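Local coordinates for protein endoglucanase EG-II (Hypocrea jecorina, PDB 3QR3) that probably hydrolyses internal beta-1,4-glucosidic bonds of cellulose, as an endoglucanase of glycoside hydrolase family 5, at residues G263-I277 / T316-K328. Sequence-based numbering, arbitrary orientation.
Sequences GGNVQSCIQDMCQQI and TDTSLVSSCLARK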
loop_
_atom_site.group_PDB
_atom_site.type_symbol
_atom_site.label_atom_id
_atom_site.label_comp_id
_atom_site.label_asym_id
_atom_site.label_seq_id
_atom_site.Cartn_x
_atom_site.Cartn_y
_atom_site.Cartn_z
ATOM N N GLY A 263 -8.014 8.666 8.954
ATOM C CA GLY A 263 -9.112 9.553 9.267
ATOM C C GLY A 263 -8.607 10.918 9.688
ATOM O O GLY A 263 -7.397 11.153 9.766
ATOM N N GLY A 264 -9.534 11.827 9.961
ATOM C CA GLY A 264 -9.154 13.148 10.416
ATOM C C GLY A 264 -8.453 13.094 11.762
ATOM O O GLY A 264 -8.558 12.110 12.501
ATOM N N ASN A 265 -7.721 14.155 12.087
ATOM C CA ASN A 265 -7.111 14.254 13.403
ATOM C C ASN A 265 -8.108 14.891 14.370
ATOM O O ASN A 265 -7.912 16.007 14.834
ATOM C CB ASN A 265 -5.816 15.055 13.323
ATOM C CG ASN A 265 -4.749 14.333 12.535
ATOM O OD1 ASN A 265 -4.222 13.313 12.984
ATOM N ND2 ASN A 265 -4.442 14.839 11.340
ATOM N N VAL A 266 -9.192 14.167 14.631
ATOM C CA VAL A 266 -10.319 14.654 15.412
ATOM C C VAL A 266 -10.831 13.536 16.327
ATOM O O VAL A 266 -10.551 12.352 16.096
ATOM C CB VAL A 266 -11.472 15.116 14.496
ATOM C CG1 VAL A 266 -11.047 16.314 13.667
ATOM C CG2 VAL A 266 -11.922 13.968 13.589
ATOM N N GLN A 267 -11.595 13.914 17.350
ATOM C CA GLN A 267 -12.038 12.969 18.380
ATOM C C GLN A 267 -12.785 11.751 17.837
ATOM O O GLN A 267 -12.546 10.627 18.287
ATOM C CB GLN A 267 -12.906 13.678 19.424
ATOM C CG GLN A 267 -13.209 12.820 20.645
ATOM C CD GLN A 267 -11.949 12.390 21.383
ATOM O OE1 GLN A 267 -11.025 13.182 21.570
ATOM N NE2 GLN A 267 -11.908 11.130 21.807
ATOM N N SER A 268 -13.695 11.959 16.886
ATOM C CA SER A 268 -14.458 10.838 16.319
ATOM C C SER A 268 -13.554 9.740 15.757
ATOM O O SER A 268 -13.841 8.549 15.907
ATOM C CB SER A 268 -15.436 11.316 15.240
ATOM O OG SER A 268 -14.755 11.861 14.121
ATOM N N CYS A 269 -12.461 10.144 15.108
ATOM C CA CYS A 269 -11.527 9.182 14.520
ATOM C C CYS A 269 -10.580 8.600 15.559
ATOM O O CYS A 269 -10.199 7.430 15.474
ATOM C CB CYS A 269 -10.732 9.818 13.385
ATOM S SG CYS A 269 -11.782 10.399 12.042
ATOM N N ILE A 270 -10.187 9.414 16.533
ATOM C CA ILE A 270 -9.378 8.913 17.637
ATOM C C ILE A 270 -10.111 7.766 18.316
ATOM O O ILE A 270 -9.503 6.771 18.697
ATOM C CB ILE A 270 -9.020 10.024 18.642
ATOM C CG1 ILE A 270 -7.942 10.933 18.036
ATOM C CG2 ILE A 270 -8.552 9.413 19.963
ATOM C CD1 ILE A 270 -7.637 12.184 18.842
ATOM N N GLN A 271 -11.430 7.886 18.436
ATOM C CA GLN A 271 -12.213 6.800 19.014
ATOM C C GLN A 271 -12.368 5.626 18.047
ATOM O O GLN A 271 -12.029 4.496 18.394
ATOM C CB GLN A 271 -13.586 7.275 19.505
ATOM C CG GLN A 271 -14.465 6.119 19.996
ATOM C CD GLN A 271 -15.726 6.577 20.713
ATOM O OE1 GLN A 271 -16.683 5.814 20.859
ATOM N NE2 GLN A 271 -15.731 7.824 21.164
ATOM N N ASP A 272 -12.860 5.889 16.837
ATOM C CA ASP A 272 -13.138 4.825 15.870
ATOM C C ASP A 272 -11.894 4.112 15.349
ATOM O O ASP A 272 -11.895 2.892 15.176
ATOM C CB ASP A 272 -13.973 5.352 14.698
ATOM C CG ASP A 272 -15.397 5.703 15.103
ATOM O OD1 ASP A 272 -15.767 5.446 16.269
ATOM O OD2 ASP A 272 -16.147 6.236 14.255
ATOM N N MET A 273 -10.833 4.861 15.089
ATOM C CA MET A 273 -9.613 4.245 14.592
ATOM C C MET A 273 -8.992 3.357 15.653
ATOM O O MET A 273 -8.437 2.305 15.343
ATOM C CB MET A 273 -8.599 5.288 14.136
ATOM C CG MET A 273 -7.280 4.678 13.674
ATOM S SD MET A 273 -7.484 3.627 12.213
ATOM C CE MET A 273 -7.787 4.847 10.933
ATOM N N CYS A 274 -9.075 3.779 16.910
ATOM C CA CYS A 274 -8.472 2.988 17.963
ATOM C C CYS A 274 -9.256 1.689 18.163
ATOM O O CYS A 274 -8.664 0.650 18.397
ATOM C CB CYS A 274 -8.310 3.794 19.257
ATOM S SG CYS A 274 -6.922 4.999 19.164
ATOM N N GLN A 275 -10.579 1.753 18.044
ATOM C CA GLN A 275 -11.405 0.547 18.071
ATOM C C GLN A 275 -11.049 -0.377 16.912
ATOM O O GLN A 275 -10.932 -1.581 17.090
ATOM C CB GLN A 275 -12.895 0.903 18.029
ATOM C CG GLN A 275 -13.362 1.581 19.308
ATOM C CD GLN A 275 -14.779 2.102 19.228
ATOM O OE1 GLN A 275 -15.401 2.105 18.165
ATOM N NE2 GLN A 275 -15.297 2.560 20.361
ATOM N N GLN A 276 -10.862 0.198 15.727
ATOM C CA GLN A 276 -10.534 -0.596 14.557
ATOM C C GLN A 276 -9.207 -1.320 14.757
ATOM O O GLN A 276 -9.108 -2.530 14.547
ATOM C CB GLN A 276 -10.457 0.281 13.300
ATOM C CG GLN A 276 -10.288 -0.552 12.020
ATOM C CD GLN A 276 -10.064 0.306 10.793
ATOM O OE1 GLN A 276 -8.961 0.805 10.559
ATOM N NE2 GLN A 276 -11.105 0.477 9.999
ATOM N N ILE A 277 -8.194 -0.561 15.157
ATOM C CA ILE A 277 -6.854 -1.092 15.362
ATOM C C ILE A 277 -6.851 -2.152 16.456
ATOM O O ILE A 277 -6.157 -3.165 16.353
ATOM C CB ILE A 277 -5.876 0.032 15.757
ATOM C CG1 ILE A 277 -5.795 1.068 14.637
ATOM C CG2 ILE A 277 -4.490 -0.533 16.048
ATOM C CD1 ILE A 277 -5.402 0.484 13.305
ATOM N N THR A 316 7.076 15.908 15.957
ATOM C CA THR A 316 5.813 15.767 16.667
ATOM C C THR A 316 4.792 15.135 15.724
ATOM O O THR A 316 4.671 15.564 14.578
ATOM C CB THR A 316 5.283 17.127 17.142
ATOM O OG1 THR A 316 6.337 17.835 17.800
ATOM C CG2 THR A 316 4.126 16.948 18.113
ATOM N N ASP A 317 4.066 14.125 16.206
ATOM C CA ASP A 317 3.093 13.401 15.381
ATOM C C ASP A 317 1.740 14.083 15.371
ATOM O O ASP A 317 1.441 14.862 16.261
ATOM C CB ASP A 317 2.920 11.965 15.890
ATOM C CG ASP A 317 4.085 11.079 15.515
ATOM O OD1 ASP A 317 4.594 10.359 16.400
ATOM O OD2 ASP A 317 4.503 11.118 14.332
ATOM N N THR A 318 0.915 13.779 14.372
ATOM C CA THR A 318 -0.464 14.251 14.386
ATOM C C THR A 318 -1.198 13.508 15.497
ATOM O O THR A 318 -0.694 12.520 16.020
ATOM C CB THR A 318 -1.169 14.044 13.016
ATOM O OG1 THR A 318 -1.493 12.658 12.830
ATOM C CG2 THR A 318 -0.275 14.522 11.883
ATOM N N SER A 319 -2.378 13.978 15.873
ATOM C CA SER A 319 -3.080 13.362 16.987
ATOM C C SER A 319 -3.545 11.923 16.688
ATOM O O SER A 319 -3.517 11.058 17.571
ATOM C CB SER A 319 -4.242 14.245 17.464
ATOM O OG SER A 319 -5.164 14.492 16.423
ATOM N N LEU A 320 -3.944 11.651 15.451
ATOM C CA LEU A 320 -4.410 10.302 15.124
ATOM C C LEU A 320 -3.253 9.305 15.153
ATOM O O LEU A 320 -3.390 8.193 15.666
ATOM C CB LEU A 320 -5.126 10.262 13.768
ATOM C CG LEU A 320 -5.827 8.926 13.478
ATOM C CD1 LEU A 320 -7.038 8.753 14.371
ATOM C CD2 LEU A 320 -6.250 8.827 12.030
ATOM N N VAL A 321 -2.107 9.693 14.606
ATOM C CA VAL A 321 -0.935 8.820 14.648
ATOM C C VAL A 321 -0.519 8.570 16.103
ATOM O O VAL A 321 -0.400 7.418 16.544
ATOM C CB VAL A 321 0.244 9.410 13.868
ATOM C CG1 VAL A 321 1.536 8.662 14.196
ATOM C CG2 VAL A 321 -0.039 9.381 12.354
ATOM N N SER A 322 -0.321 9.660 16.841
ATOM C CA SER A 322 0.129 9.590 18.222
ATOM C C SER A 322 -0.822 8.769 19.085
ATOM O O SER A 322 -0.384 7.915 19.859
ATOM C CB SER A 322 0.280 11.000 18.802
ATOM O OG SER A 322 0.549 10.939 20.185
ATOM N N SER A 323 -2.123 9.019 18.940
ATOM C CA SER A 323 -3.127 8.359 19.773
ATOM C C SER A 323 -3.483 6.933 19.330
ATOM O O SER A 323 -3.866 6.126 20.163
ATOM C CB SER A 323 -4.423 9.182 19.819
ATOM O OG SER A 323 -4.190 10.535 20.191
ATOM N N CYS A 324 -3.362 6.610 18.040
ATOM C CA CYS A 324 -3.928 5.356 17.532
ATOM C C CYS A 324 -2.988 4.444 16.749
ATOM O O CYS A 324 -3.035 3.224 16.903
ATOM C CB CYS A 324 -5.174 5.645 16.688
ATOM S SG CYS A 324 -6.535 6.345 17.633
ATOM N N LEU A 325 -2.156 5.016 15.891
ATOM C CA LEU A 325 -1.320 4.189 15.030
ATOM C C LEU A 325 0.003 3.810 15.672
ATOM O O LEU A 325 0.481 2.685 15.498
ATOM C CB LEU A 325 -1.074 4.884 13.692
ATOM C CG LEU A 325 -2.361 5.265 12.970
ATOM C CD1 LEU A 325 -2.048 5.885 11.621
ATOM C CD2 LEU A 325 -3.252 4.040 12.805
ATOM N N ALA A 326 0.585 4.753 16.408
ATOM C CA ALA A 326 1.911 4.589 16.983
ATOM C C ALA A 326 1.941 3.453 17.992
ATOM O O ALA A 326 0.943 3.159 18.638
ATOM C CB ALA A 326 2.368 5.888 17.640
ATOM N N ARG A 327 3.097 2.812 18.119
ATOM C CA ARG A 327 3.302 1.809 19.149
ATOM C C ARG A 327 4.463 2.250 20.009
ATOM O O ARG A 327 5.603 1.878 19.744
ATOM C CB ARG A 327 3.621 0.460 18.514
ATOM C CG ARG A 327 2.458 -0.157 17.759
ATOM C CD ARG A 327 2.883 -1.452 17.068
ATOM N NE ARG A 327 1.749 -2.337 16.839
ATOM C CZ ARG A 327 1.833 -3.500 16.204
ATOM N NH1 ARG A 327 3.001 -3.918 15.721
ATOM N NH2 ARG A 327 0.750 -4.246 16.050
ATOM N N LYS A 328 4.182 3.062 21.025
ATOM C CA LYS A 328 5.239 3.552 21.899
ATOM C C LYS A 328 5.401 2.652 23.122
ATOM O O LYS A 328 6.296 2.866 23.943
ATOM C CB LYS A 328 4.955 4.984 22.341
ATOM C CG LYS A 328 4.458 5.914 21.257
ATOM C CD LYS A 328 3.657 7.049 21.904
ATOM C CE LYS A 328 3.496 8.250 21.001
ATOM N NZ LYS A 328 4.817 8.862 20.684
#
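Helix 267-277 and helix 319-325 run in roughly the same direction, their axes 9.0 Å apart at closest approach and crossing at -35°, with N265 beside L320 at one end and C274 beside C324 further along. At the first end N265, the centre of an inverse gamma turn, crosses T318 at about a right angle and reaches the start of the second helix. Its OD1 takes two bonds: L320 N comes in the carbonyl plane on a lone pair, 3.0 Å from OD1 and nearly straight (161°), while T318 OG1 stands 2.8 Å from the same OD1, tilted from that plane. ND2 of N265 bonds to the carbonyl of T305, so both ends of the amide are held and its rotation is fixed. A leucine in its place would probably leave the L320 amide and the T318 hydroxyl without this shared acceptor. With CG anti to the backbone N (chi1 -171°), L320 spreads its two methyls over the first segment, CD1 against the helix at M273 CB (3.8 Å), CD2 at G263 O (3.4 Å) in the preceding loop. In this TIM barrel, helix 267-281 follows strand 256-261 on the outside of the barrel, and the short C-terminal helix lies beside it, past the last barrel strand, 287-296. A disulfide joins the two helices covalently, C274 SG to C324 SG. M273, bent at chi2 and chi3, lays CG against C324 CB (3.8 Å), whereas I270 enters as a knob among S319, L320, S323 and C324. Beyond the disulfide, I277 CD1 meets L325 CD2 at 4.2 Å, the two side chains crossing nearly perpendicularly. C269, whose CB also touches L320 CD1, forms a second disulfide with C233, and S268 OG bonds to E232 and C233 nearby.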